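Local coordinates for protein aminoglycoside acetyltransferase meta-AAC0020 (Uncultured bacterium, PDB 5F48) that probably transfers an acetyl group from acetyl-coenzyme A to an amino group of aminoglycoside antibiotics, as a member of the GNAT acetyltransferase family, at residues B[9-14]-B[62-67]; B[29-34]-B[91-96]; B[87-92]-B[106-111]. All coordinates share one frame; numbering follows the deposited sequence.

Contact 1 (B[9-14]-B[62-67]); sequences NFLKIE and ALLENK. With MG (magnesium ion), chain H.
Two antiparallel strands at one border of the GNAT sheet meet here: strand 11-15, an edge strand within this chain, and the end of strand 57-64. Lys12 and Leu63 form the hydrogen-bonded pair. Lys12 N donates to Leu63 O at 2.9 Å, and Leu63 N donates back to Lys12 O at 2.7 Å. Ile13 and Ala62 are the next pair, a non-hydrogen-bonded one. Ile13 CD1 reaches across to Ala62 CB at 3.7 Å. Leu11 points to the same face, and its CD1 lies 4.0 Å from Leu64 CG. Ile103, Leu107 and Ala110 of helix 103-117 cover this apolar face. Beyond Leu64 the chain reverses through a type II' beta turn from Leu64 to Lys67, which leads into strand 67-77. The opposite face carries Lys12 and Leu63. Lys12 folds back at its last torsion, and NZ donates to Ile13 O from well above the carbonyl plane. Glu14 projects beside Leu63, with CG anti to the backbone N (chi1 170°) and the chain extended beyond it. This carries the carboxylate past the isobutyl group, where Glu14 OE1 lies 3.2 Å from Leu63 CD1. The same oxygen has a salt bridge to Lys23. The other binds a magnesium ion that Asp20 and three waters also coordinate, and the distance from Glu14 OE2 to the magnesium is 2.2 Å.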
loop_
_atom_site.group_PDB
_atom_site.type_symbol
_atom_site.label_atom_id
_atom_site.label_comp_id
_atom_site.label_asym_id
_atom_site.label_seq_id
_atom_site.Cartn_x
_atom_site.Cartn_y
_atom_site.Cartn_z
ATOM N N ASN B 9 16.572 -22.515 17.910
ATOM C CA ASN B 9 18.020 -22.308 17.970
ATOM C C ASN B 9 18.655 -22.178 16.593
ATOM O O ASN B 9 19.718 -21.580 16.444
ATOM C CB ASN B 9 18.698 -23.457 18.719
ATOM C CG ASN B 9 18.185 -23.619 20.130
ATOM O OD1 ASN B 9 17.019 -23.347 20.415
ATOM N ND2 ASN B 9 19.055 -24.074 21.025
ATOM N N PHE B 10 18.003 -22.747 15.586
ATOM C CA PHE B 10 18.570 -22.769 14.250
ATOM C C PHE B 10 17.841 -21.821 13.291
ATOM O O PHE B 10 18.350 -21.527 12.216
ATOM C CB PHE B 10 18.551 -24.198 13.699
ATOM C CG PHE B 10 19.194 -25.209 14.618
ATOM C CD1 PHE B 10 20.571 -25.326 14.689
ATOM C CD2 PHE B 10 18.418 -26.036 15.410
ATOM C CE1 PHE B 10 21.170 -26.253 15.529
ATOM C CE2 PHE B 10 19.012 -26.963 16.254
ATOM C CZ PHE B 10 20.387 -27.067 16.311
ATOM N N LEU B 11 16.663 -21.337 13.669
ATOM C CA LEU B 11 15.937 -20.435 12.768
ATOM C C LEU B 11 16.449 -19.019 12.933
ATOM O O LEU B 11 16.569 -18.507 14.052
ATOM C CB LEU B 11 14.426 -20.468 13.011
ATOM C CG LEU B 11 13.582 -19.719 11.972
ATOM C CD1 LEU B 11 13.708 -20.402 10.624
ATOM C CD2 LEU B 11 12.137 -19.670 12.414
ATOM N N LYS B 12 16.753 -18.399 11.807
ATOM C CA LYS B 12 17.248 -17.031 11.792
ATOM C C LYS B 12 16.397 -16.167 10.876
ATOM O O LYS B 12 16.009 -16.593 9.789
ATOM C CB LYS B 12 18.715 -17.006 11.358
ATOM C CG LYS B 12 19.094 -15.753 10.616
ATOM C CD LYS B 12 20.595 -15.601 10.451
ATOM C CE LYS B 12 20.889 -14.256 9.797
ATOM N NZ LYS B 12 20.212 -13.166 10.556
ATOM N N ILE B 13 16.090 -14.959 11.339
ATOM C CA ILE B 13 15.410 -13.961 10.525
ATOM C C ILE B 13 16.429 -12.935 10.027
ATOM O O ILE B 13 17.255 -12.456 10.801
ATOM C CB ILE B 13 14.302 -13.264 11.325
ATOM C CG1 ILE B 13 13.364 -14.329 11.911
ATOM C CG2 ILE B 13 13.544 -12.283 10.451
ATOM C CD1 ILE B 13 12.680 -15.143 10.836
ATOM N N GLU B 14 16.385 -12.642 8.732
ATOM C CA GLU B 14 17.321 -11.715 8.081
ATOM C C GLU B 14 16.550 -10.672 7.260
ATOM O O GLU B 14 15.684 -11.011 6.476
ATOM C CB GLU B 14 18.303 -12.481 7.182
ATOM C CG GLU B 14 19.168 -11.606 6.269
ATOM C CD GLU B 14 20.166 -12.414 5.460
ATOM O OE1 GLU B 14 20.294 -13.630 5.724
ATOM O OE2 GLU B 14 20.831 -11.846 4.563
ATOM N N ALA B 62 13.155 -16.001 6.452
ATOM C CA ALA B 62 13.375 -16.910 7.545
ATOM C C ALA B 62 14.317 -17.990 7.037
ATOM O O ALA B 62 14.122 -18.539 5.953
ATOM C CB ALA B 62 12.081 -17.494 8.026
ATOM N N LEU B 63 15.354 -18.271 7.803
ATOM C CA LEU B 63 16.391 -19.167 7.329
ATOM C C LEU B 63 16.621 -20.333 8.268
ATOM O O LEU B 63 16.744 -20.176 9.481
ATOM C CB LEU B 63 17.706 -18.410 7.135
ATOM C CG LEU B 63 17.848 -17.536 5.894
ATOM C CD1 LEU B 63 18.948 -16.551 6.131
ATOM C CD2 LEU B 63 18.154 -18.372 4.674
ATOM N N LEU B 64 16.682 -21.513 7.673
ATOM C CA LEU B 64 17.145 -22.699 8.356
ATOM C C LEU B 64 18.462 -23.065 7.701
ATOM O O LEU B 64 18.477 -23.538 6.562
ATOM C CB LEU B 64 16.130 -23.829 8.251
ATOM C CG LEU B 64 15.141 -23.964 9.402
ATOM C CD1 LEU B 64 14.295 -25.236 9.216
ATOM C CD2 LEU B 64 15.903 -24.021 10.719
ATOM N N GLU B 65 19.557 -22.821 8.414
ATOM C CA GLU B 65 20.887 -22.806 7.818
ATOM C C GLU B 65 20.899 -21.837 6.638
ATOM O O GLU B 65 20.633 -20.643 6.815
ATOM C CB GLU B 65 21.320 -24.212 7.406
ATOM C CG GLU B 65 21.338 -25.172 8.586
ATOM C CD GLU B 65 22.156 -26.415 8.328
ATOM O OE1 GLU B 65 22.566 -26.633 7.170
ATOM O OE2 GLU B 65 22.395 -27.170 9.291
ATOM N N ASN B 66 21.193 -22.323 5.439
ATOM C CA ASN B 66 21.190 -21.422 4.287
ATOM C C ASN B 66 19.928 -21.535 3.451
ATOM O O ASN B 66 19.859 -21.024 2.330
ATOM C CB ASN B 66 22.420 -21.663 3.409
ATOM C CG ASN B 66 23.713 -21.205 4.079
ATOM O OD1 ASN B 66 24.615 -22.006 4.340
ATOM N ND2 ASN B 66 23.799 -19.909 4.374
ATOM N N LYS B 67 18.913 -22.183 4.005
ATOM C CA LYS B 67 17.690 -22.416 3.256
ATOM C C LYS B 67 16.574 -21.462 3.671
ATOM O O LYS B 67 16.190 -21.412 4.838
ATOM C CB LYS B 67 17.225 -23.865 3.430
ATOM C CG LYS B 67 15.987 -24.209 2.615
ATOM C CD LYS B 67 15.390 -25.541 3.060
ATOM C CE LYS B 67 14.091 -25.859 2.324
ATOM N NZ LYS B 67 14.300 -26.275 0.901
HETATM MG MG MG H . 22.276 -10.494 3.707
HETATM O O HOH W 1 23.296 -10.708 5.528
HETATM O O HOH W 2 23.576 -12.227 3.468
HETATM O O HOH W 3 21.360 -9.014 4.998
#

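Contact 2 (B[29-34]-B[91-96]); sequences RLFEAV and DLAVDT. With COA (coenzyme A), chain G.
The Phe31 ring has Asp91 over one face and Ala93 at its edge. The Phe35 ring also meets it, and Tyr81 of the second subunit packs against it. Asp91 CB makes a CH-pi contact, 4.0 Å from the centroid of the Phe31 ring and 30° off the ring normal. Asp91 OD2 stands over the same face, offset toward the rim, with the ring and carboxylate planes tilted well apart. That oxygen is hydrogen-bonded to Tyr80 and Tyr81 of the second subunit, so the ring lies beside a polar joint of the dimer. In the ring plane, Ala93 CB is 3.7 Å from Phe31 CD1. Phe31 CG sits anti to the carbonyl carbon (chi1 -75°), which swings the ring over to the strand. An alanine in place of Phe31 is likely to open a gap beside Ala93 and leave the Asp91 side chain less firmly positioned. The contact packs helix 21-34 across strand 86-94 of the GNAT fold, at 77° between the short segments. Ala93 is the small residue on which three helix side chains converge. Leu30 CD2 touches Ala93 CB at 3.7 Å, and Val34 CG1 approaches Ala93 CB at 3.9 Å. The other branches reach further along the strand, Leu30 CD1 to Asp95 and Val34 CG2 to Val94 O. The strand backbone also holds the pantetheine arm of coenzyme A. Leu92 O accepts from N4P of coenzyme A at 2.7 Å, and Val94 N donates to its O9P at 2.9 Å. Val34 CG1 is 3.8 Å from C6P of the same arm.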
loop_
_atom_site.group_PDB
_atom_site.type_symbol
_atom_site.label_atom_id
_atom_site.label_comp_id
_atom_site.label_asym_id
_atom_site.label_seq_id
_atom_site.Cartn_x
_atom_site.Cartn_y
_atom_site.Cartn_z
ATOM N N ARG B 29 10.612 -17.456 -5.379
ATOM C CA ARG B 29 10.354 -18.849 -5.734
ATOM C C ARG B 29 9.528 -19.570 -4.664
ATOM O O ARG B 29 8.746 -20.467 -4.973
ATOM C CB ARG B 29 11.672 -19.589 -5.976
ATOM C CG ARG B 29 12.397 -19.119 -7.230
ATOM C CD ARG B 29 11.500 -19.204 -8.472
ATOM N NE ARG B 29 12.250 -18.838 -9.670
ATOM C CZ ARG B 29 11.749 -18.804 -10.897
ATOM N NH1 ARG B 29 10.475 -19.121 -11.105
ATOM N NH2 ARG B 29 12.529 -18.447 -11.917
ATOM N N LEU B 30 9.703 -19.175 -3.408
ATOM C CA LEU B 30 8.894 -19.719 -2.329
ATOM C C LEU B 30 7.448 -19.224 -2.472
ATOM O O LEU B 30 6.487 -19.997 -2.307
ATOM C CB LEU B 30 9.481 -19.332 -0.978
ATOM C CG LEU B 30 8.805 -19.868 0.284
ATOM C CD1 LEU B 30 9.847 -20.132 1.349
ATOM C CD2 LEU B 30 7.796 -18.843 0.778
ATOM N N PHE B 31 7.300 -17.943 -2.788
ATOM C CA PHE B 31 5.980 -17.373 -3.054
ATOM C C PHE B 31 5.286 -18.124 -4.183
ATOM O O PHE B 31 4.110 -18.462 -4.082
ATOM C CB PHE B 31 6.077 -15.885 -3.422
ATOM C CG PHE B 31 6.341 -14.973 -2.250
ATOM C CD1 PHE B 31 6.034 -15.359 -0.958
ATOM C CD2 PHE B 31 6.889 -13.707 -2.452
ATOM C CE1 PHE B 31 6.256 -14.498 0.115
ATOM C CE2 PHE B 31 7.131 -12.866 -1.402
ATOM C CZ PHE B 31 6.819 -13.262 -0.107
ATOM N N GLU B 32 6.017 -18.378 -5.266
ATOM C CA GLU B 32 5.429 -19.054 -6.418
ATOM C C GLU B 32 4.896 -20.426 -6.000
ATOM O O GLU B 32 3.818 -20.845 -6.443
ATOM C CB GLU B 32 6.452 -19.183 -7.552
ATOM C CG GLU B 32 5.899 -19.817 -8.835
ATOM C CD GLU B 32 6.980 -20.173 -9.858
ATOM O OE1 GLU B 32 8.183 -20.162 -9.520
ATOM O OE2 GLU B 32 6.630 -20.473 -11.017
ATOM N N ALA B 33 5.652 -21.117 -5.143
ATOM C CA ALA B 33 5.268 -22.446 -4.670
ATOM C C ALA B 33 4.071 -22.379 -3.724
ATOM O O ALA B 33 3.061 -23.053 -3.930
ATOM C CB ALA B 33 6.442 -23.121 -3.978
ATOM N N VAL B 34 4.186 -21.547 -2.696
ATOM C CA VAL B 34 3.195 -21.521 -1.629
ATOM C C VAL B 34 1.871 -20.999 -2.156
ATOM O O VAL B 34 0.819 -21.535 -1.833
ATOM C CB VAL B 34 3.690 -20.683 -0.440
ATOM C CG1 VAL B 34 2.623 -20.575 0.651
ATOM C CG2 VAL B 34 4.944 -21.332 0.127
ATOM N N ASP B 91 3.197 -9.358 1.079
ATOM C CA ASP B 91 3.144 -10.813 0.990
ATOM C C ASP B 91 3.799 -11.417 2.214
ATOM O O ASP B 91 4.807 -10.896 2.686
ATOM C CB ASP B 91 3.859 -11.318 -0.268
ATOM C CG ASP B 91 2.942 -11.431 -1.473
ATOM O OD1 ASP B 91 1.726 -11.668 -1.288
ATOM O OD2 ASP B 91 3.452 -11.302 -2.609
ATOM N N LEU B 92 3.232 -12.514 2.716
ATOM C CA LEU B 92 3.880 -13.328 3.758
ATOM C C LEU B 92 3.592 -14.801 3.469
ATOM O O LEU B 92 2.452 -15.176 3.198
ATOM C CB LEU B 92 3.390 -12.951 5.165
ATOM C CG LEU B 92 3.613 -13.923 6.349
ATOM C CD1 LEU B 92 5.087 -14.129 6.682
ATOM C CD2 LEU B 92 2.872 -13.440 7.584
ATOM N N ALA B 93 4.632 -15.627 3.492
ATOM C CA ALA B 93 4.454 -17.048 3.246
ATOM C C ALA B 93 5.525 -17.838 3.980
ATOM O O ALA B 93 6.636 -17.330 4.201
ATOM C CB ALA B 93 4.510 -17.353 1.747
ATOM N N VAL B 94 5.172 -19.063 4.368
ATOM C CA VAL B 94 6.122 -20.018 4.919
ATOM C C VAL B 94 6.007 -21.303 4.103
ATOM O O VAL B 94 4.892 -21.740 3.791
ATOM C CB VAL B 94 5.864 -20.289 6.425
ATOM C CG1 VAL B 94 6.688 -21.447 6.906
ATOM C CG2 VAL B 94 6.164 -19.025 7.276
ATOM N N ASP B 95 7.152 -21.880 3.731
ATOM C CA ASP B 95 7.201 -23.175 3.049
ATOM C C ASP B 95 6.217 -24.172 3.668
ATOM O O ASP B 95 6.129 -24.266 4.894
ATOM C CB ASP B 95 8.621 -23.733 3.116
ATOM C CG ASP B 95 8.795 -24.990 2.309
ATOM O OD1 ASP B 95 8.240 -26.036 2.699
ATOM O OD2 ASP B 95 9.520 -24.941 1.290
ATOM N N THR B 96 5.477 -24.899 2.832
ATOM C CA THR B 96 4.432 -25.790 3.335
ATOM C C THR B 96 4.979 -26.847 4.290
ATOM O O THR B 96 4.296 -27.248 5.223
ATOM C CB THR B 96 3.671 -26.525 2.187
ATOM O OG1 THR B 96 4.573 -27.364 1.459
ATOM C CG2 THR B 96 3.044 -25.533 1.234
HETATM N N1A COA G . -4.617 -23.394 9.728
HETATM C C2A COA G . -4.573 -22.066 9.887
HETATM N N3A COA G . -4.012 -21.451 10.923
HETATM C C4A COA G . -3.462 -22.224 11.866
HETATM C C5A COA G . -3.457 -23.622 11.784
HETATM C C6A COA G . -4.079 -24.195 10.636
HETATM N N6A COA G . -4.115 -25.585 10.483
HETATM N N7A COA G . -2.809 -24.109 12.900
HETATM C C8A COA G . -2.431 -23.055 13.634
HETATM N N9A COA G . -2.834 -21.923 13.011
HETATM C C1B COA G . -2.640 -20.549 13.381
HETATM C C2B COA G . -2.590 -20.360 15.017
HETATM O O2B COA G . -3.728 -19.546 15.368
HETATM C C3B COA G . -1.477 -19.767 15.255
HETATM O O3B COA G . -0.872 -20.056 16.593
HETATM P P3B COA G . -1.652 -20.431 17.921
HETATM O O7A COA G . -3.155 -20.307 17.799
HETATM O O8A COA G . -1.214 -19.520 19.037
HETATM O O9A COA G . -1.300 -21.842 18.256
HETATM C C4B COA G . -0.525 -20.177 14.081
HETATM O O4B COA G . -1.514 -20.199 12.900
HETATM C C5B COA G . 0.449 -19.243 13.780
HETATM O O5B COA G . 1.743 -19.688 14.054
HETATM P P1A COA G . 2.867 -19.823 12.976
HETATM O O1A COA G . 3.474 -21.193 13.210
HETATM O O2A COA G . 3.917 -18.773 13.175
HETATM O O3A COA G . 2.300 -19.829 11.523
HETATM P P2A COA G . 3.026 -20.102 10.166
HETATM O O4A COA G . 2.379 -21.292 9.456
HETATM O O5A COA G . 4.530 -20.324 10.246
HETATM O O6A COA G . 2.752 -18.721 9.382
HETATM C CBP COA G . 1.732 -18.527 7.352
HETATM C CCP COA G . 3.093 -18.680 8.008
HETATM C CDP COA G . 0.748 -18.326 8.519
HETATM C CEP COA G . 1.870 -17.299 6.479
HETATM C CAP COA G . 1.553 -19.833 6.608
HETATM O OAP COA G . 0.735 -20.776 7.269
HETATM C C9P COA G . 1.331 -19.712 5.117
HETATM O O9P COA G . 2.238 -19.348 4.392
HETATM N N8P COA G . 0.059 -20.046 4.578
HETATM C C7P COA G . -0.192 -19.985 3.125
HETATM C C6P COA G . 0.032 -18.596 2.582
HETATM C C5P COA G . -0.703 -17.459 3.262
HETATM O O5P COA G . -1.869 -17.588 3.534
HETATM N N4P COA G . -0.018 -16.221 3.586
HETATM C C3P COA G . -0.725 -15.114 4.226
HETATM C C2P COA G . -1.429 -14.233 3.156
HETATM S S1P COA G . -0.232 -13.539 1.976
#

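Contact 3 (B[87-92]-B[106-111]); sequences AYIYDL and KLITAT. With COA (coenzyme A), chain G.
Strand 86-94 and helix 103-117 are the first two elements of a beta-alpha-beta unit in the GNAT fold, which strand 122-128 completes. The segments run at 155° with their axes 11.1 Å apart, and side-chain ends bridge the gap. The tight part centres on Ile108. Its CD1 meets Ile89 CD1 at 3.7 Å and Leu92 CD2 at 3.9 Å, each pair of side chains crossing at about a right angle. Leu92 CG is anti to the backbone N (chi1 162°), which sends both methyls toward the helix. The second one, Leu92 CD1, packs on Leu107 CD1 at 3.8 Å. Phe137 of helix 132-140 borders both Leu92 and Ile108. The looser part is at Thr111, whose CG2 faces Ile89 CD1 tip to tip at 4.2 Å. Thr109 is on the exposed side of the helix. Lys106 and Ala110 do not meet strand 86-94 but turn to strand 11-15, onto Leu11 and Ile13. Thr111 is buried, and its hydroxyl is satisfied within the helix. Thr111 OG1 donates to Leu107 O at 2.7 Å, while Thr111 N reaches the same oxygen from the other face of the carbonyl plane at 3.0 Å.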
loop_
_atom_site.group_PDB
_atom_site.type_symbol
_atom_site.label_atom_id
_atom_site.label_comp_id
_atom_site.label_asym_id
_atom_site.label_seq_id
_atom_site.Cartn_x
_atom_site.Cartn_y
_atom_site.Cartn_z
ATOM N N ALA B 87 4.032 1.224 7.427
ATOM C CA ALA B 87 4.521 0.086 6.653
ATOM C C ALA B 87 3.381 -0.866 6.262
ATOM O O ALA B 87 2.498 -1.190 7.066
ATOM C CB ALA B 87 5.577 -0.673 7.428
ATOM N N TYR B 88 3.436 -1.316 5.019
ATOM C CA TYR B 88 2.414 -2.166 4.422
ATOM C C TYR B 88 3.056 -3.509 4.112
ATOM O O TYR B 88 3.850 -3.594 3.193
ATOM C CB TYR B 88 1.882 -1.506 3.141
ATOM C CG TYR B 88 0.849 -2.275 2.336
ATOM C CD1 TYR B 88 0.065 -3.292 2.900
ATOM C CD2 TYR B 88 0.650 -1.965 1.009
ATOM C CE1 TYR B 88 -0.883 -3.970 2.134
ATOM C CE2 TYR B 88 -0.274 -2.622 0.254
ATOM C CZ TYR B 88 -1.036 -3.624 0.800
ATOM O OH TYR B 88 -1.958 -4.234 -0.036
ATOM N N ILE B 89 2.743 -4.533 4.896
ATOM C CA ILE B 89 3.158 -5.901 4.593
ATOM C C ILE B 89 2.328 -6.413 3.442
ATOM O O ILE B 89 1.102 -6.486 3.541
ATOM C CB ILE B 89 2.966 -6.831 5.807
ATOM C CG1 ILE B 89 3.811 -6.351 6.988
ATOM C CG2 ILE B 89 3.254 -8.305 5.421
ATOM C CD1 ILE B 89 3.540 -7.114 8.307
ATOM N N TYR B 90 2.983 -6.755 2.342
ATOM C CA TYR B 90 2.271 -7.105 1.131
ATOM C C TYR B 90 2.094 -8.620 1.015
ATOM O O TYR B 90 0.974 -9.107 0.876
ATOM C CB TYR B 90 3.003 -6.548 -0.085
ATOM C CG TYR B 90 2.235 -6.688 -1.371
ATOM C CD1 TYR B 90 1.181 -5.832 -1.678
ATOM C CD2 TYR B 90 2.555 -7.683 -2.274
ATOM C CE1 TYR B 90 0.480 -5.973 -2.845
ATOM C CE2 TYR B 90 1.861 -7.835 -3.432
ATOM C CZ TYR B 90 0.826 -6.975 -3.723
ATOM O OH TYR B 90 0.145 -7.143 -4.900
ATOM N N ASP B 91 3.197 -9.358 1.079
ATOM C CA ASP B 91 3.144 -10.813 0.990
ATOM C C ASP B 91 3.799 -11.417 2.214
ATOM O O ASP B 91 4.807 -10.896 2.686
ATOM C CB ASP B 91 3.859 -11.318 -0.268
ATOM C CG ASP B 91 2.942 -11.431 -1.473
ATOM O OD1 ASP B 91 1.726 -11.668 -1.288
ATOM O OD2 ASP B 91 3.452 -11.302 -2.609
ATOM N N LEU B 92 3.232 -12.514 2.716
ATOM C CA LEU B 92 3.880 -13.328 3.758
ATOM C C LEU B 92 3.592 -14.801 3.469
ATOM O O LEU B 92 2.452 -15.176 3.198
ATOM C CB LEU B 92 3.390 -12.951 5.165
ATOM C CG LEU B 92 3.613 -13.923 6.349
ATOM C CD1 LEU B 92 5.087 -14.129 6.682
ATOM C CD2 LEU B 92 2.872 -13.440 7.584
ATOM N N LYS B 106 7.437 -15.314 13.917
ATOM C CA LYS B 106 8.737 -14.685 14.112
ATOM C C LYS B 106 8.991 -13.622 13.025
ATOM O O LYS B 106 9.600 -12.581 13.288
ATOM C CB LYS B 106 9.846 -15.736 14.142
ATOM C CG LYS B 106 9.740 -16.722 15.309
ATOM C CD LYS B 106 11.051 -17.450 15.577
ATOM C CE LYS B 106 10.822 -18.886 16.089
ATOM N NZ LYS B 106 9.941 -19.000 17.300
ATOM N N LEU B 107 8.512 -13.876 11.812
ATOM C CA LEU B 107 8.604 -12.891 10.739
ATOM C C LEU B 107 7.809 -11.619 11.039
ATOM O O LEU B 107 8.299 -10.517 10.824
ATOM C CB LEU B 107 8.132 -13.497 9.416
ATOM C CG LEU B 107 9.187 -14.438 8.831
ATOM C CD1 LEU B 107 8.599 -15.252 7.676
ATOM C CD2 LEU B 107 10.387 -13.645 8.370
ATOM N N ILE B 108 6.577 -11.767 11.513
ATOM C CA ILE B 108 5.779 -10.605 11.914
ATOM C C ILE B 108 6.489 -9.843 13.051
ATOM O O ILE B 108 6.678 -8.627 12.993
ATOM C CB ILE B 108 4.348 -11.034 12.356
ATOM C CG1 ILE B 108 3.498 -11.465 11.145
ATOM C CG2 ILE B 108 3.655 -9.932 13.142
ATOM C CD1 ILE B 108 3.369 -10.411 10.017
ATOM N N THR B 109 6.893 -10.579 14.080
ATOM C CA THR B 109 7.579 -9.989 15.216
ATOM C C THR B 109 8.798 -9.176 14.784
ATOM O O THR B 109 8.953 -8.010 15.175
ATOM C CB THR B 109 8.019 -11.075 16.212
ATOM O OG1 THR B 109 6.853 -11.732 16.729
ATOM C CG2 THR B 109 8.800 -10.449 17.357
ATOM N N ALA B 110 9.656 -9.790 13.979
ATOM C CA ALA B 110 10.848 -9.113 13.486
ATOM C C ALA B 110 10.494 -7.864 12.671
ATOM O O ALA B 110 11.194 -6.855 12.724
ATOM C CB ALA B 110 11.682 -10.063 12.646
ATOM N N THR B 111 9.417 -7.945 11.901
ATOM C CA THR B 111 9.044 -6.850 11.015
ATOM C C THR B 111 8.573 -5.659 11.827
ATOM O O THR B 111 9.000 -4.519 11.596
ATOM C CB THR B 111 7.968 -7.293 10.029
ATOM O OG1 THR B 111 8.521 -8.330 9.209
ATOM C CG2 THR B 111 7.517 -6.121 9.142
HETATM N N1A COA G . -4.617 -23.394 9.728
HETATM C C2A COA G . -4.573 -22.066 9.887
HETATM N N3A COA G . -4.012 -21.451 10.923
HETATM C C4A COA G . -3.462 -22.224 11.866
HETATM C C5A COA G . -3.457 -23.622 11.784
HETATM C C6A COA G . -4.079 -24.195 10.636
HETATM N N6A COA G . -4.115 -25.585 10.483
HETATM N N7A COA G . -2.809 -24.109 12.900
HETATM C C8A COA G . -2.431 -23.055 13.634
HETATM N N9A COA G . -2.834 -21.923 13.011
HETATM C C1B COA G . -2.640 -20.549 13.381
HETATM C C2B COA G . -2.590 -20.360 15.017
HETATM O O2B COA G . -3.728 -19.546 15.368
HETATM C C3B COA G . -1.477 -19.767 15.255
HETATM O O3B COA G . -0.872 -20.056 16.593
HETATM P P3B COA G . -1.652 -20.431 17.921
HETATM O O7A COA G . -3.155 -20.307 17.799
HETATM O O8A COA G . -1.214 -19.520 19.037
HETATM O O9A COA G . -1.300 -21.842 18.256
HETATM C C4B COA G . -0.525 -20.177 14.081
HETATM O O4B COA G . -1.514 -20.199 12.900
HETATM C C5B COA G . 0.449 -19.243 13.780
HETATM O O5B COA G . 1.743 -19.688 14.054
HETATM P P1A COA G . 2.867 -19.823 12.976
HETATM O O1A COA G . 3.474 -21.193 13.210
HETATM O O2A COA G . 3.917 -18.773 13.175
HETATM O O3A COA G . 2.300 -19.829 11.523
HETATM P P2A COA G . 3.026 -20.102 10.166
HETATM O O4A COA G . 2.379 -21.292 9.456
HETATM O O5A COA G . 4.530 -20.324 10.246
HETATM O O6A COA G . 2.752 -18.721 9.382
HETATM C CBP COA G . 1.732 -18.527 7.352
HETATM C CCP COA G . 3.093 -18.680 8.008
HETATM C CDP COA G . 0.748 -18.326 8.519
HETATM C CEP COA G . 1.870 -17.299 6.479
HETATM C CAP COA G . 1.553 -19.833 6.608
HETATM O OAP COA G . 0.735 -20.776 7.269
HETATM C C9P COA G . 1.331 -19.712 5.117
HETATM O O9P COA G . 2.238 -19.348 4.392
HETATM N N8P COA G . 0.059 -20.046 4.578
HETATM C C7P COA G . -0.192 -19.985 3.125
HETATM C C6P COA G . 0.032 -18.596 2.582
HETATM C C5P COA G . -0.703 -17.459 3.262
HETATM O O5P COA G . -1.869 -17.588 3.534
HETATM N N4P COA G . -0.018 -16.221 3.586
HETATM C C3P COA G . -0.725 -15.114 4.226
HETATM C C2P COA G . -1.429 -14.233 3.156
HETATM S S1P COA G . -0.232 -13.539 1.976
#

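Contacts 2 and 3 share Asp91 and Leu92 on strand 86-94, and their centres are 14 Å apart. They use opposite faces of that strand: Asp91 and Ala93 point to helix 21-34, Leu92 to helix 103-117. Both touch coenzyme A, which is also held by backbone nitrogens of Arg100, Gly102 and Gly104. Contact 1 lies about 16 Å from contact 3, centre to centre, yet the two touch through the helix. Ile13 CG2 packs on Ala110 CB at 3.6 Å, and Ile13 CD1 on Leu107 CD2 at 3.7 Å. Contacts 1 and 2 do not touch, with nearest atoms about 5 Å apart. The magnesium of contact 1 is about 13 Å from the Leu107 side chain of contact 3.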